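Local atomic coordinates of NADPH-flavin oxidoreductase (PDB entry 2H0U), a protein that binds FMN and probably uses NAD(P)H to reduce flavin or nitrogen-containing compounds. Residues I82-K87 and F186-M191. Numbering follows the deposited sequence.
Sequences IYLARK and FGVSVM
Tyr83 and Ala85 pair antiparallel with 187-190 across the two inner strands of the nitroreductase sheet, and a classic beta bulge breaks their register where Ser189 and Val190 both face Tyr83. The Tyr83 carbonyl oxygen takes both amides of the bulge, Ser189 N at 2.8 Å and, weakly, Val190 N at 3.4 Å, while Tyr83 N donates to Val190 O. Past the bulge, Ala85 and Gly187 exchange a regular pair of bonds. Val188 and Met191 pack on helix 168-178 and Tyr166; Ile82 CG2 meets Val188 CG1 at 3.8 Å, and Leu84 CD2 touches Val188 CG2. On the other face, against helix 131-155, Tyr83 turns its ring edge to Val190 O and lays CB beside Val190 CG1. Standing anti to the backbone N (chi1 173°), the buried Ser189 OG reaches Thr142 and Ser139 of that helix and hydrogen-bonds both. The side chain of Val190 comes within about 4 Å of a bound FMN, so the bulged strand backs the flavin site. At the far end the Phe186 ring has Leu84 CD1 over one face, and its CZ sits over the centre of the Arg86 guanidinium, 3.3 Å from Arg86 CZ, with the two planes inclined by 44°.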
# COMPACT_ATOMS: atom_id res chain seq x y z
N ILE A 82 -2.35 14.82 -0.88
CA ILE A 82 -2.30 14.43 0.52
C ILE A 82 -3.39 13.38 0.70
O ILE A 82 -4.61 13.67 0.49
CB ILE A 82 -2.54 15.62 1.47
CG1 ILE A 82 -1.46 16.70 1.22
CG2 ILE A 82 -2.57 15.12 2.94
CD1 ILE A 82 -1.72 18.12 1.92
N TYR A 83 -2.96 12.17 1.05
CA TYR A 83 -3.89 11.05 1.27
C TYR A 83 -4.34 11.06 2.72
O TYR A 83 -3.51 10.99 3.61
CB TYR A 83 -3.21 9.70 0.97
CG TYR A 83 -2.79 9.61 -0.48
CD1 TYR A 83 -3.61 8.94 -1.42
CD2 TYR A 83 -1.57 10.16 -0.90
CE1 TYR A 83 -3.24 8.87 -2.78
CE2 TYR A 83 -1.16 10.07 -2.27
CZ TYR A 83 -1.99 9.42 -3.18
OH TYR A 83 -1.62 9.34 -4.50
N LEU A 84 -5.64 11.19 2.93
CA LEU A 84 -6.23 11.07 4.27
C LEU A 84 -6.85 9.69 4.44
O LEU A 84 -7.33 9.08 3.47
CB LEU A 84 -7.31 12.13 4.51
CG LEU A 84 -7.04 13.60 4.12
CD1 LEU A 84 -8.36 14.39 4.38
CD2 LEU A 84 -5.80 14.17 4.87
N ALA A 85 -6.79 9.19 5.67
CA ALA A 85 -7.39 7.92 6.07
C ALA A 85 -8.38 8.21 7.21
O ALA A 85 -8.18 9.14 8.03
CB ALA A 85 -6.32 6.97 6.52
N ARG A 86 -9.52 7.51 7.18
CA ARG A 86 -10.52 7.75 8.22
C ARG A 86 -10.15 7.09 9.55
O ARG A 86 -9.53 6.02 9.61
CB ARG A 86 -11.88 7.24 7.74
CG ARG A 86 -12.54 8.16 6.73
CD ARG A 86 -13.92 7.66 6.37
NE ARG A 86 -14.52 8.50 5.33
CZ ARG A 86 -15.26 9.58 5.57
NH1 ARG A 86 -15.45 9.99 6.81
NH2 ARG A 86 -15.77 10.27 4.54
N LYS A 87 -10.55 7.76 10.62
CA LYS A 87 -10.38 7.31 11.98
C LYS A 87 -11.63 6.58 12.44
O LYS A 87 -12.74 6.94 12.03
CB LYS A 87 -10.21 8.55 12.87
CG LYS A 87 -8.91 9.26 12.59
CD LYS A 87 -8.70 10.40 13.51
CE LYS A 87 -7.26 10.89 13.34
NZ LYS A 87 -7.00 12.13 14.11
N PHE A 186 -10.73 12.16 10.20
CA PHE A 186 -9.57 11.81 9.33
C PHE A 186 -8.26 12.15 10.00
O PHE A 186 -8.17 13.06 10.83
CB PHE A 186 -9.58 12.65 8.04
CG PHE A 186 -10.70 12.31 7.10
CD1 PHE A 186 -10.55 11.29 6.18
CD2 PHE A 186 -11.87 13.07 7.08
CE1 PHE A 186 -11.57 10.99 5.29
CE2 PHE A 186 -12.90 12.77 6.19
CZ PHE A 186 -12.73 11.74 5.30
N GLY A 187 -7.21 11.48 9.54
CA GLY A 187 -5.84 11.90 9.83
C GLY A 187 -5.08 11.89 8.52
O GLY A 187 -5.51 11.26 7.54
N VAL A 188 -3.96 12.60 8.47
CA VAL A 188 -3.12 12.50 7.26
C VAL A 188 -2.41 11.16 7.28
O VAL A 188 -1.83 10.75 8.29
CB VAL A 188 -2.09 13.67 7.19
CG1 VAL A 188 -1.10 13.48 6.03
CG2 VAL A 188 -2.83 15.04 7.05
N SER A 189 -2.43 10.50 6.12
CA SER A 189 -1.86 9.16 5.99
C SER A 189 -0.48 9.18 5.33
O SER A 189 0.49 8.66 5.90
CB SER A 189 -2.85 8.23 5.23
OG SER A 189 -2.21 6.98 4.98
N VAL A 190 -0.39 9.80 4.17
CA VAL A 190 0.86 9.81 3.38
C VAL A 190 0.66 10.87 2.29
O VAL A 190 -0.47 11.39 2.14
CB VAL A 190 1.18 8.39 2.81
CG1 VAL A 190 0.10 7.91 1.80
CG2 VAL A 190 2.63 8.28 2.28
N MSE A 191 1.73 11.25 1.60
CA MSE A 191 1.60 12.16 0.46
C MSE A 191 2.33 11.59 -0.76
O MSE A 191 3.09 10.64 -0.65
CB MSE A 191 2.15 13.55 0.80
CG MSE A 191 1.60 14.13 2.09
SE MSE A 191 2.45 15.89 2.38
CE MSE A 191 1.65 16.22 4.15